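Local coordinates for protein C alpha-dehydrogenase (Sphingobium sp. SYK-6, PDB 4YAG) that binds NADH as a short-chain dehydrogenase/reductase of the lignin beta-aryl ether cleavage pathway, where it probably oxidises the C-alpha hydroxyl group of its substrates, at residues H138-S144 with G182-P188; K192-H196 with L219-V224; T104-Y110 with F206-L212. All blocks are in the same frame, centred on the assembly; numbering follows the deposited sequence.

Contact 1: residues H138-S144 with G182-P188; sequences HIVNTAS and GVTVLMP. With NAI (1,4-dihydronicotinamide adenine dinucleotide), chain C.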
loop_
_atom_site.group_PDB
_atom_site.type_symbol
_atom_site.label_atom_id
_atom_site.label_comp_id
_atom_site.label_asym_id
_atom_site.label_seq_id
_atom_site.Cartn_x
_atom_site.Cartn_y
_atom_site.Cartn_z
ATOM N N HIS A 138 1.939 21.073 -9.129
ATOM C CA HIS A 138 0.859 20.214 -8.694
ATOM C C HIS A 138 1.187 18.780 -9.039
ATOM O O HIS A 138 1.816 18.512 -10.056
ATOM C CB HIS A 138 -0.468 20.612 -9.352
ATOM C CG HIS A 138 -1.661 20.213 -8.553
ATOM N ND1 HIS A 138 -2.142 20.981 -7.520
ATOM C CD2 HIS A 138 -2.418 19.089 -8.576
ATOM C CE1 HIS A 138 -3.174 20.368 -6.967
ATOM N NE2 HIS A 138 -3.358 19.222 -7.584
ATOM N N ILE A 139 0.735 17.861 -8.195
ATOM C CA ILE A 139 0.860 16.429 -8.413
ATOM C C ILE A 139 -0.526 15.796 -8.397
ATOM O O ILE A 139 -1.318 16.053 -7.489
ATOM C CB ILE A 139 1.672 15.743 -7.283
ATOM C CG1 ILE A 139 3.013 16.429 -7.108
ATOM C CG2 ILE A 139 1.849 14.242 -7.540
ATOM C CD1 ILE A 139 3.760 15.952 -5.913
ATOM N N VAL A 140 -0.822 14.995 -9.417
ATOM C CA VAL A 140 -2.033 14.203 -9.448
ATOM C C VAL A 140 -1.613 12.749 -9.472
ATOM O O VAL A 140 -0.843 12.340 -10.338
ATOM C CB VAL A 140 -2.890 14.472 -10.705
ATOM C CG1 VAL A 140 -4.140 13.600 -10.716
ATOM C CG2 VAL A 140 -3.286 15.939 -10.803
ATOM N N ASN A 141 -2.116 11.957 -8.530
ATOM C CA ASN A 141 -1.921 10.508 -8.560
ATOM C C ASN A 141 -3.225 9.825 -8.900
ATOM O O ASN A 141 -4.238 10.112 -8.280
ATOM C CB ASN A 141 -1.463 10.015 -7.167
ATOM C CG ASN A 141 -0.105 10.557 -6.786
ATOM O OD1 ASN A 141 0.766 10.728 -7.636
ATOM N ND2 ASN A 141 0.072 10.879 -5.511
ATOM N N THR A 142 -3.207 8.899 -9.850
ATOM C CA THR A 142 -4.432 8.179 -10.168
ATOM C C THR A 142 -4.522 6.923 -9.331
ATOM O O THR A 142 -3.744 5.991 -9.519
ATOM C CB THR A 142 -4.516 7.787 -11.637
ATOM O OG1 THR A 142 -4.316 8.955 -12.453
ATOM C CG2 THR A 142 -5.872 7.179 -11.921
ATOM N N ALA A 143 -5.462 6.913 -8.399
ATOM C CA ALA A 143 -5.724 5.708 -7.624
ATOM C C ALA A 143 -6.928 5.011 -8.273
ATOM O O ALA A 143 -6.889 4.708 -9.476
ATOM C CB ALA A 143 -5.955 6.059 -6.167
ATOM N N SER A 144 -7.992 4.765 -7.507
ATOM C CA SER A 144 -9.204 4.125 -8.000
ATOM C C SER A 144 -10.222 4.128 -6.873
ATOM O O SER A 144 -9.836 4.128 -5.704
ATOM C CB SER A 144 -8.942 2.673 -8.378
ATOM O OG SER A 144 -10.173 2.056 -8.737
ATOM N N GLY A 182 0.633 21.684 -4.843
ATOM C CA GLY A 182 -0.591 21.017 -4.435
ATOM C C GLY A 182 -0.651 19.572 -4.856
ATOM O O GLY A 182 0.107 19.151 -5.736
ATOM N N VAL A 183 -1.521 18.797 -4.221
ATOM C CA VAL A 183 -1.693 17.394 -4.585
ATOM C C VAL A 183 -3.157 16.999 -4.693
ATOM O O VAL A 183 -4.021 17.559 -4.026
ATOM C CB VAL A 183 -0.975 16.423 -3.608
ATOM C CG1 VAL A 183 0.497 16.808 -3.453
ATOM C CG2 VAL A 183 -1.644 16.395 -2.241
ATOM N N THR A 184 -3.409 16.030 -5.570
ATOM C CA THR A 184 -4.743 15.496 -5.817
ATOM C C THR A 184 -4.631 13.997 -6.001
ATOM O O THR A 184 -3.739 13.524 -6.691
ATOM C CB THR A 184 -5.335 16.063 -7.116
ATOM O OG1 THR A 184 -5.456 17.487 -7.017
ATOM C CG2 THR A 184 -6.696 15.458 -7.424
ATOM N N VAL A 185 -5.536 13.244 -5.394
ATOM C CA VAL A 185 -5.696 11.844 -5.755
ATOM C C VAL A 185 -7.009 11.693 -6.512
ATOM O O VAL A 185 -8.081 12.120 -6.045
ATOM C CB VAL A 185 -5.598 10.873 -4.555
ATOM C CG1 VAL A 185 -6.619 11.187 -3.479
ATOM C CG2 VAL A 185 -5.738 9.438 -5.038
ATOM N N LEU A 186 -6.880 11.144 -7.719
ATOM C CA LEU A 186 -8.004 10.839 -8.586
ATOM C C LEU A 186 -8.451 9.410 -8.362
ATOM O O LEU A 186 -7.635 8.487 -8.398
ATOM C CB LEU A 186 -7.547 11.047 -10.032
ATOM C CG LEU A 186 -8.487 10.574 -11.134
ATOM C CD1 LEU A 186 -9.825 11.271 -11.107
ATOM C CD2 LEU A 186 -7.796 10.754 -12.488
ATOM N N MET A 187 -9.742 9.243 -8.105
ATOM C CA MET A 187 -10.346 7.954 -7.819
ATOM C C MET A 187 -11.446 7.674 -8.826
ATOM O O MET A 187 -12.594 8.090 -8.638
ATOM C CB MET A 187 -10.876 7.940 -6.380
ATOM C CG MET A 187 -9.748 8.061 -5.378
ATOM S SD MET A 187 -10.307 8.449 -3.700
ATOM C CE MET A 187 -10.842 10.123 -3.912
ATOM N N PRO A 188 -11.075 7.033 -9.952
ATOM C CA PRO A 188 -12.121 6.799 -10.934
ATOM C C PRO A 188 -12.983 5.569 -10.684
ATOM O O PRO A 188 -12.562 4.582 -10.064
ATOM C CB PRO A 188 -11.341 6.598 -12.246
ATOM C CG PRO A 188 -9.962 7.143 -11.994
ATOM C CD PRO A 188 -9.733 6.857 -10.527
HETATM P PA NAI C . -4.804 2.618 -20.231
HETATM O O1A NAI C . -4.143 1.273 -20.347
HETATM O O2A NAI C . -5.684 3.053 -21.386
HETATM O O5B NAI C . -3.726 3.735 -19.976
HETATM C C5B NAI C . -2.620 3.457 -19.167
HETATM C C4B NAI C . -1.386 3.719 -19.934
HETATM O O4B NAI C . -0.311 3.530 -18.958
HETATM C C3B NAI C . -1.129 2.846 -21.082
HETATM O O3B NAI C . -0.843 3.592 -22.283
HETATM C C2B NAI C . -0.025 2.004 -20.665
HETATM O O2B NAI C . 0.811 1.562 -21.744
HETATM C C1B NAI C . 0.693 2.791 -19.663
HETATM N N9A NAI C . 1.478 2.000 -18.752
HETATM C C8A NAI C . 1.146 0.805 -18.149
HETATM N N7A NAI C . 2.172 0.358 -17.411
HETATM C C5A NAI C . 3.203 1.258 -17.500
HETATM C C6A NAI C . 4.495 1.357 -16.983
HETATM N N6A NAI C . 5.013 0.316 -16.200
HETATM N N1A NAI C . 5.270 2.429 -17.287
HETATM C C2A NAI C . 4.795 3.406 -18.095
HETATM N N3A NAI C . 3.562 3.359 -18.623
HETATM C C4A NAI C . 2.758 2.307 -18.352
HETATM O O3 NAI C . -5.683 2.489 -18.917
HETATM P PN NAI C . -6.334 3.611 -17.961
HETATM O O1N NAI C . -6.390 4.985 -18.616
HETATM O O2N NAI C . -7.684 3.052 -17.586
HETATM O O5D NAI C . -5.341 3.634 -16.697
HETATM C C5D NAI C . -4.907 4.855 -16.093
HETATM C C4D NAI C . -5.020 4.750 -14.615
HETATM O O4D NAI C . -6.450 4.788 -14.260
HETATM C C3D NAI C . -4.481 3.512 -14.046
HETATM O O3D NAI C . -3.682 3.835 -12.889
HETATM C C2D NAI C . -5.645 2.717 -13.662
HETATM O O2D NAI C . -5.335 1.834 -12.577
HETATM C C1D NAI C . -6.629 3.708 -13.266
HETATM N N1N NAI C . -8.008 3.387 -13.258
HETATM C C2N NAI C . -8.740 3.139 -14.395
HETATM C C3N NAI C . -10.093 2.864 -14.293
HETATM C C7N NAI C . -10.911 2.594 -15.509
HETATM O O7N NAI C . -12.096 2.201 -15.436
HETATM N N7N NAI C . -10.303 2.893 -16.804
HETATM C C4N NAI C . -10.739 2.840 -13.068
HETATM C C5N NAI C . -10.001 3.147 -11.940
HETATM C C6N NAI C . -8.662 3.427 -12.038
HETATM O O HOH W 1 -13.137 1.622 -10.144
#
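The nicotinamide end of the NADH pocket is floored where the neighbouring parallel strands 137-142 and 181-187 run out. The axes of portions 138-142 and 182-187 approach to 4.6 Å at 13°, with hydrogen bonds in the parallel zigzag: Ile139 N to Gly182 O and Thr184 N to Ile139 O (both 2.8 Å), Asn141 N to Thr184 O and Leu186 N to Asn141 O (both 2.9 Å), and Ala143 N to Leu186 O (2.7 Å). Far from the cofactor, His138 NE2 donates to Thr184 OG1 (2.8 Å, 174°), itself bonded to Lys246 O; the His138 ring lies over Gly182 C and Val183 N. The strands frame a beta-alpha-beta unit of the Rossmann fold, with helix 156-177 as the crossover: Val185 and Ala143, whose CG2 and CB meet at 3.6 Å, both pack against it, whereas Val140, Thr184 and Leu186 face helix 231-244. Past the last bond the chains stay together, Ser144 CA 4.0 Å from Met187 CA. Ala143 O lies 3.4 Å from NADH C6N; Ser144 OG, hydrogen-bonded to Ala146 N, and Pro188 O sit 3.4 and 3.5 Å from C5N. Thr142 O accepts from Lys162, which with Tyr158 supplies the family's YxxxK motif.

Contact 2: residues K192-H196 with L219-V224; sequences KSRIH and LAKRVV. With NAI (1,4-dihydronicotinamide adenine dinucleotide), chain C.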
loop_
_atom_site.group_PDB
_atom_site.type_symbol
_atom_site.label_atom_id
_atom_site.label_comp_id
_atom_site.label_asym_id
_atom_site.label_seq_id
_atom_site.Cartn_x
_atom_site.Cartn_y
_atom_site.Cartn_z
ATOM N N LYS A 192 -13.693 4.688 -20.128
ATOM C CA LYS A 192 -13.244 4.079 -21.382
ATOM C C LYS A 192 -11.735 4.214 -21.516
ATOM O O LYS A 192 -11.194 5.307 -21.447
ATOM C CB LYS A 192 -13.900 4.746 -22.588
ATOM C CG LYS A 192 -15.391 4.576 -22.671
ATOM C CD LYS A 192 -15.931 5.206 -23.955
ATOM C CE LYS A 192 -17.445 5.134 -24.026
ATOM N NZ LYS A 192 -17.983 5.962 -25.137
ATOM N N SER A 193 -11.055 3.099 -21.722
ATOM C CA SER A 193 -9.604 3.100 -21.805
ATOM C C SER A 193 -9.117 1.809 -22.434
ATOM O O SER A 193 -9.917 1.008 -22.912
ATOM C CB SER A 193 -8.976 3.277 -20.429
ATOM O OG SER A 193 -8.974 2.044 -19.709
ATOM N N ARG A 194 -7.805 1.600 -22.406
ATOM C CA ARG A 194 -7.224 0.380 -22.944
ATOM C C ARG A 194 -6.553 -0.466 -21.860
ATOM O O ARG A 194 -5.645 -1.248 -22.155
ATOM C CB ARG A 194 -6.246 0.714 -24.072
ATOM C CG ARG A 194 -6.977 1.209 -25.298
ATOM C CD ARG A 194 -6.069 1.402 -26.511
ATOM N NE ARG A 194 -5.304 2.639 -26.403
ATOM C CZ ARG A 194 -4.527 3.110 -27.380
ATOM N NH1 ARG A 194 -4.396 2.415 -28.499
ATOM N NH2 ARG A 194 -3.865 4.249 -27.228
ATOM N N ILE A 195 -7.023 -0.334 -20.619
ATOM C CA ILE A 195 -6.420 -1.042 -19.500
ATOM C C ILE A 195 -6.589 -2.556 -19.655
ATOM O O ILE A 195 -5.868 -3.342 -19.032
ATOM C CB ILE A 195 -6.932 -0.522 -18.142
ATOM C CG1 ILE A 195 -6.027 -1.052 -17.031
ATOM C CG2 ILE A 195 -8.399 -0.891 -17.920
ATOM C CD1 ILE A 195 -5.900 -0.134 -15.854
ATOM N N HIS A 196 -7.507 -2.968 -20.517
ATOM C CA HIS A 196 -7.662 -4.385 -20.806
ATOM C C HIS A 196 -6.459 -4.958 -21.558
ATOM O O HIS A 196 -6.345 -6.177 -21.709
ATOM C CB HIS A 196 -8.940 -4.639 -21.597
ATOM C CG HIS A 196 -8.990 -3.926 -22.904
ATOM N ND1 HIS A 196 -9.312 -2.591 -23.012
ATOM C CD2 HIS A 196 -8.773 -4.367 -24.167
ATOM C CE1 HIS A 196 -9.277 -2.234 -24.285
ATOM N NE2 HIS A 196 -8.952 -3.292 -25.006
ATOM N N LEU A 219 -8.797 -10.959 -20.311
ATOM C CA LEU A 219 -8.996 -9.522 -20.138
ATOM C C LEU A 219 -8.821 -8.781 -21.458
ATOM O O LEU A 219 -9.550 -7.837 -21.760
ATOM C CB LEU A 219 -8.031 -8.964 -19.085
ATOM C CG LEU A 219 -8.050 -7.450 -18.859
ATOM C CD1 LEU A 219 -9.360 -6.973 -18.264
ATOM C CD2 LEU A 219 -6.904 -7.070 -17.952
ATOM N N ALA A 220 -7.861 -9.224 -22.256
ATOM C CA ALA A 220 -7.558 -8.559 -23.527
ATOM C C ALA A 220 -8.759 -8.529 -24.476
ATOM O O ALA A 220 -8.819 -7.692 -25.390
ATOM C CB ALA A 220 -6.376 -9.238 -24.193
ATOM N N LYS A 221 -9.691 -9.462 -24.297
ATOM C CA LYS A 221 -10.859 -9.549 -25.177
ATOM C C LYS A 221 -12.056 -8.750 -24.663
ATOM O O LYS A 221 -13.114 -8.712 -25.311
ATOM C CB LYS A 221 -11.299 -11.008 -25.321
ATOM C CG LYS A 221 -10.194 -11.989 -25.673
ATOM C CD LYS A 221 -10.663 -13.422 -25.413
ATOM C CE LYS A 221 -9.574 -14.443 -25.684
ATOM N NZ LYS A 221 -9.227 -14.494 -27.129
ATOM N N ARG A 222 -11.900 -8.126 -23.498
ATOM C CA ARG A 222 -13.004 -7.425 -22.848
ATOM C C ARG A 222 -13.433 -6.209 -23.645
ATOM O O ARG A 222 -12.609 -5.411 -24.069
ATOM C CB ARG A 222 -12.620 -6.981 -21.434
ATOM C CG ARG A 222 -13.799 -6.448 -20.633
ATOM C CD ARG A 222 -13.366 -5.943 -19.263
ATOM N NE ARG A 222 -12.514 -4.766 -19.377
ATOM C CZ ARG A 222 -11.847 -4.244 -18.360
ATOM N NH1 ARG A 222 -11.949 -4.794 -17.157
ATOM N NH2 ARG A 222 -11.080 -3.178 -18.539
ATOM N N VAL A 223 -14.740 -6.055 -23.812
ATOM C CA VAL A 223 -15.284 -4.956 -24.588
ATOM C C VAL A 223 -15.463 -3.711 -23.731
ATOM O O VAL A 223 -15.986 -3.779 -22.622
ATOM C CB VAL A 223 -16.638 -5.345 -25.210
ATOM C CG1 VAL A 223 -17.245 -4.169 -25.962
ATOM C CG2 VAL A 223 -16.467 -6.556 -26.123
ATOM N N VAL A 224 -15.011 -2.575 -24.251
ATOM C CA VAL A 224 -15.187 -1.298 -23.576
ATOM C C VAL A 224 -16.643 -0.841 -23.691
ATOM O O VAL A 224 -17.122 -0.553 -24.788
ATOM C CB VAL A 224 -14.257 -0.240 -24.201
ATOM C CG1 VAL A 224 -14.492 1.119 -23.575
ATOM C CG2 VAL A 224 -12.795 -0.683 -24.064
HETATM P PA NAI C . -4.804 2.618 -20.231
HETATM O O1A NAI C . -4.143 1.273 -20.347
HETATM O O2A NAI C . -5.684 3.053 -21.386
HETATM O O5B NAI C . -3.726 3.735 -19.976
HETATM C C5B NAI C . -2.620 3.457 -19.167
HETATM C C4B NAI C . -1.386 3.719 -19.934
HETATM O O4B NAI C . -0.311 3.530 -18.958
HETATM C C3B NAI C . -1.129 2.846 -21.082
HETATM O O3B NAI C . -0.843 3.592 -22.283
HETATM C C2B NAI C . -0.025 2.004 -20.665
HETATM O O2B NAI C . 0.811 1.562 -21.744
HETATM C C1B NAI C . 0.693 2.791 -19.663
HETATM N N9A NAI C . 1.478 2.000 -18.752
HETATM C C8A NAI C . 1.146 0.805 -18.149
HETATM N N7A NAI C . 2.172 0.358 -17.411
HETATM C C5A NAI C . 3.203 1.258 -17.500
HETATM C C6A NAI C . 4.495 1.357 -16.983
HETATM N N6A NAI C . 5.013 0.316 -16.200
HETATM N N1A NAI C . 5.270 2.429 -17.287
HETATM C C2A NAI C . 4.795 3.406 -18.095
HETATM N N3A NAI C . 3.562 3.359 -18.623
HETATM C C4A NAI C . 2.758 2.307 -18.352
HETATM O O3 NAI C . -5.683 2.489 -18.917
HETATM P PN NAI C . -6.334 3.611 -17.961
HETATM O O1N NAI C . -6.390 4.985 -18.616
HETATM O O2N NAI C . -7.684 3.052 -17.586
HETATM O O5D NAI C . -5.341 3.634 -16.697
HETATM C C5D NAI C . -4.907 4.855 -16.093
HETATM C C4D NAI C . -5.020 4.750 -14.615
HETATM O O4D NAI C . -6.450 4.788 -14.260
HETATM C C3D NAI C . -4.481 3.512 -14.046
HETATM O O3D NAI C . -3.682 3.835 -12.889
HETATM C C2D NAI C . -5.645 2.717 -13.662
HETATM O O2D NAI C . -5.335 1.834 -12.577
HETATM C C1D NAI C . -6.629 3.708 -13.266
HETATM N N1N NAI C . -8.008 3.387 -13.258
HETATM C C2N NAI C . -8.740 3.139 -14.395
HETATM C C3N NAI C . -10.093 2.864 -14.293
HETATM C C7N NAI C . -10.911 2.594 -15.509
HETATM O O7N NAI C . -12.096 2.201 -15.436
HETATM N N7N NAI C . -10.303 2.893 -16.804
HETATM C C4N NAI C . -10.739 2.840 -13.068
HETATM C C5N NAI C . -10.001 3.147 -11.940
HETATM C C6N NAI C . -8.662 3.427 -12.038
HETATM O O HOH W 2 -10.819 -1.572 -20.917
#
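His196 lies against the turn that follows helix 213-219, and 127 Å² of its surface is covered by residues 219-224. Its CB is 3.3 Å from Leu219 O and its CE1 3.9 Å from Val224 CG2, while Arg222 O sits over one face of the ring, 4.0 Å from CD2. The other partner is folded as a type I beta turn, Leu219 to Arg222, closed by Arg222 N to Leu219 O at 2.9 Å; Ala220 CA makes a CA-H...O contact of 3.2 Å with His196 O. Further back along 192-196, Lys192 CG touches Val224 CG1 at 3.7 Å before its ammonium group goes on to a salt bridge with Glu230. Ile195 CG2 meets Arg222 NH2 at 3.6 Å, near the guanidinium plane.

The loop 192-196 also holds the NADH pyrophosphate. Ser193 OG donates to O2N (2.7 Å) and also accepts from Ile195 N (3.2 Å) in an ST turn; Arg194 N donates to O2A (2.8 Å). This region after the sixth strand commonly helps to cover the active site in the family.

No direct hydrogen bond crosses the interface. One water links the sides, 2.8 Å from His196 ND1, accepting from Arg222 NH2 at 2.9 Å and donating weakly to Ser193 O at 3.4 Å, so the two sides are held by van der Waals packing, one CA-H...O contact and a water bridge.

Contact 3: residues T104-Y110 with F206-L212; sequences TYQDWDY and FRAGSGL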
loop_
_atom_site.group_PDB
_atom_site.type_symbol
_atom_site.label_atom_id
_atom_site.label_comp_id
_atom_site.label_asym_id
_atom_site.label_seq_id
_atom_site.Cartn_x
_atom_site.Cartn_y
_atom_site.Cartn_z
ATOM N N THR A 104 0.992 -15.310 -7.891
ATOM C CA THR A 104 2.301 -15.651 -7.350
ATOM C C THR A 104 3.016 -14.394 -6.884
ATOM O O THR A 104 2.519 -13.283 -7.050
ATOM C CB THR A 104 3.137 -16.295 -8.409
ATOM O OG1 THR A 104 3.379 -15.321 -9.438
ATOM C CG2 THR A 104 2.456 -17.507 -8.969
ATOM N N TYR A 105 4.198 -14.567 -6.300
ATOM C CA TYR A 105 5.002 -13.441 -5.885
ATOM C C TYR A 105 5.272 -12.497 -7.063
ATOM O O TYR A 105 5.298 -11.297 -6.887
ATOM C CB TYR A 105 6.322 -13.923 -5.289
ATOM C CG TYR A 105 6.289 -14.317 -3.815
ATOM C CD1 TYR A 105 5.717 -13.494 -2.860
ATOM C CD2 TYR A 105 6.875 -15.508 -3.393
ATOM C CE1 TYR A 105 5.717 -13.846 -1.495
ATOM C CE2 TYR A 105 6.876 -15.864 -2.044
ATOM C CZ TYR A 105 6.317 -15.026 -1.113
ATOM O OH TYR A 105 6.334 -15.369 0.235
ATOM N N GLN A 106 5.440 -13.042 -8.261
ATOM C CA GLN A 106 5.677 -12.189 -9.422
ATOM C C GLN A 106 4.490 -11.268 -9.663
ATOM O O GLN A 106 4.675 -10.115 -10.047
ATOM C CB GLN A 106 5.965 -13.001 -10.684
ATOM C CG GLN A 106 7.388 -13.531 -10.794
ATOM C CD GLN A 106 8.339 -12.494 -11.360
ATOM O OE1 GLN A 106 8.614 -11.485 -10.712
ATOM N NE2 GLN A 106 8.808 -12.711 -12.599
ATOM N N ASP A 107 3.281 -11.782 -9.469
ATOM C CA ASP A 107 2.088 -10.977 -9.638
ATOM C C ASP A 107 1.973 -9.879 -8.577
ATOM O O ASP A 107 1.637 -8.727 -8.882
ATOM C CB ASP A 107 0.862 -11.884 -9.666
ATOM C CG ASP A 107 0.922 -12.875 -10.804
ATOM O OD1 ASP A 107 1.241 -12.438 -11.935
ATOM O OD2 ASP A 107 0.694 -14.093 -10.600
ATOM N N TRP A 108 2.279 -10.199 -7.323
ATOM C CA TRP A 108 2.332 -9.178 -6.273
ATOM C C TRP A 108 3.377 -8.114 -6.583
ATOM O O TRP A 108 3.107 -6.924 -6.506
ATOM C CB TRP A 108 2.658 -9.819 -4.924
ATOM C CG TRP A 108 1.425 -10.289 -4.197
ATOM C CD1 TRP A 108 1.023 -11.571 -4.002
ATOM C CD2 TRP A 108 0.440 -9.457 -3.591
ATOM N NE1 TRP A 108 -0.162 -11.587 -3.296
ATOM C CE2 TRP A 108 -0.535 -10.297 -3.035
ATOM C CE3 TRP A 108 0.298 -8.078 -3.451
ATOM C CZ2 TRP A 108 -1.650 -9.792 -2.369
ATOM C CZ3 TRP A 108 -0.798 -7.587 -2.803
ATOM C CH2 TRP A 108 -1.755 -8.439 -2.266
ATOM N N ASP A 109 4.565 -8.558 -6.954
ATOM C CA ASP A 109 5.644 -7.629 -7.229
ATOM C C ASP A 109 5.308 -6.720 -8.405
ATOM O O ASP A 109 5.563 -5.530 -8.354
ATOM C CB ASP A 109 6.943 -8.385 -7.451
ATOM C CG ASP A 109 7.492 -8.999 -6.165
ATOM O OD1 ASP A 109 7.074 -8.572 -5.066
ATOM O OD2 ASP A 109 8.361 -9.885 -6.263
ATOM N N TYR A 110 4.735 -7.294 -9.450
ATOM C CA TYR A 110 4.278 -6.513 -10.603
ATOM C C TYR A 110 3.233 -5.487 -10.219
ATOM O O TYR A 110 3.345 -4.297 -10.523
ATOM C CB TYR A 110 3.678 -7.487 -11.593
ATOM C CG TYR A 110 2.842 -6.926 -12.734
ATOM C CD1 TYR A 110 3.268 -5.848 -13.486
ATOM C CD2 TYR A 110 1.647 -7.534 -13.081
ATOM C CE1 TYR A 110 2.509 -5.385 -14.533
ATOM C CE2 TYR A 110 0.895 -7.087 -14.131
ATOM C CZ TYR A 110 1.327 -6.016 -14.858
ATOM O OH TYR A 110 0.563 -5.596 -15.929
ATOM N N PHE A 206 8.547 -9.320 -14.995
ATOM C CA PHE A 206 7.467 -9.875 -14.176
ATOM C C PHE A 206 6.675 -11.001 -14.863
ATOM O O PHE A 206 5.706 -11.512 -14.290
ATOM C CB PHE A 206 6.488 -8.773 -13.763
ATOM C CG PHE A 206 7.094 -7.709 -12.886
ATOM C CD1 PHE A 206 7.584 -8.022 -11.634
ATOM C CD2 PHE A 206 7.167 -6.394 -13.318
ATOM C CE1 PHE A 206 8.127 -7.070 -10.836
ATOM C CE2 PHE A 206 7.716 -5.428 -12.515
ATOM C CZ PHE A 206 8.198 -5.765 -11.274
ATOM N N ARG A 207 7.061 -11.381 -16.073
ATOM C CA ARG A 207 6.294 -12.364 -16.858
ATOM C C ARG A 207 6.526 -13.800 -16.434
ATOM O O ARG A 207 5.565 -14.566 -16.228
ATOM C CB ARG A 207 6.600 -12.213 -18.358
ATOM C CG ARG A 207 6.105 -10.908 -18.903
ATOM C CD ARG A 207 6.427 -10.651 -20.372
ATOM N NE ARG A 207 5.763 -9.393 -20.691
ATOM C CZ ARG A 207 4.908 -9.201 -21.689
ATOM N NH1 ARG A 207 4.643 -10.169 -22.562
ATOM N NH2 ARG A 207 4.336 -8.010 -21.825
ATOM N N ALA A 208 7.795 -14.183 -16.308
ATOM C CA ALA A 208 8.127 -15.566 -15.961
ATOM C C ALA A 208 7.641 -15.873 -14.558
ATOM O O ALA A 208 7.958 -15.154 -13.623
ATOM C CB ALA A 208 9.616 -15.795 -16.052
ATOM N N GLY A 209 6.864 -16.930 -14.397
ATOM C CA GLY A 209 6.421 -17.291 -13.060
ATOM C C GLY A 209 5.155 -16.606 -12.604
ATOM O O GLY A 209 4.728 -16.799 -11.471
ATOM N N SER A 210 4.553 -15.796 -13.468
ATOM C CA SER A 210 3.217 -15.272 -13.205
ATOM C C SER A 210 2.215 -16.415 -13.195
ATOM O O SER A 210 2.369 -17.409 -13.922
ATOM C CB SER A 210 2.819 -14.261 -14.278
ATOM O OG SER A 210 1.459 -13.881 -14.157
ATOM N N GLY A 211 1.187 -16.290 -12.369
ATOM C CA GLY A 211 0.112 -17.258 -12.398
ATOM C C GLY A 211 -1.142 -16.790 -13.114
ATOM O O GLY A 211 -2.140 -17.495 -13.105
ATOM N N LEU A 212 -1.086 -15.617 -13.742
ATOM C CA LEU A 212 -2.294 -14.953 -14.233
ATOM C C LEU A 212 -2.300 -14.718 -15.748
ATOM O O LEU A 212 -3.084 -13.920 -16.246
ATOM C CB LEU A 212 -2.462 -13.605 -13.517
ATOM C CG LEU A 212 -2.648 -13.734 -12.009
ATOM C CD1 LEU A 212 -2.720 -12.376 -11.343
ATOM C CD2 LEU A 212 -3.883 -14.573 -11.678
#
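Thr104, the N-cap of helix 105-133, points at the loop 206-212, and its OG1 lies 2.9 Å from Gly209 O. The cap is a capping box: Thr104 N donates to Asp107 OD2 at 3.0 Å, and Gln106 N donates weakly to Thr104 OG1 at 3.3 Å. Gln106 reaches over the type II beta turn from Arg207 to Ser210 and donates from NE2 to Ala208 O (2.8 Å, 167°), with a further bond to Arg205 O. Gly209 takes the third position of that turn at phi/psi 87/2°, where a CB would be jammed against the preceding carbonyl.

Asp107 ties cap and loop together. Its OD1 accepts from Ser210 OG (2.7 Å) and pairs with Arg202, while OD2 accepts from Gly211 N (2.9 Å, 167°). Ser210 OG in turn receives Leu212 N at 3.1 Å, an ST turn leading into helix 213-219. Helix 105-133 is one of the long helices through which short-chain dehydrogenases commonly dimerise; here Trp108 packs on Leu168 of the second subunit, and Asp109 forms a salt bridge with Arg68 of that subunit.

On the loop side of the helix, Asp109 CB touches Phe206 CE1 at 3.8 Å. Tyr110 CA then sits 3.7 Å from the Phe206 ring centroid, 7° off the normal, a CH-pi contact, with its CB 3.7 Å from Phe206 CG.

Overall arrangement
From the N terminus, contact 3 opens first, at the start of helix 105-133. That helix leads to strand 137-142, where contact 1 opens; it closes at 182-188 after the crossover helix 156-177, so the whole of contact 1 falls within the span of contact 3. A few residues later 192-196 opens contact 2. The chain closes contact 3 at 206-212 before reaching 219-224, so contacts 2 and 3 cross. Contact 1 joins strands in the sheet core, whereas the other two attach the excursion after strand 181-187 to itself and to helix 105-133. Contacts 1 and 2, centres 22 Å apart, both touch NADH; contacts 2 and 3 approach to about 7 Å between nearest atoms.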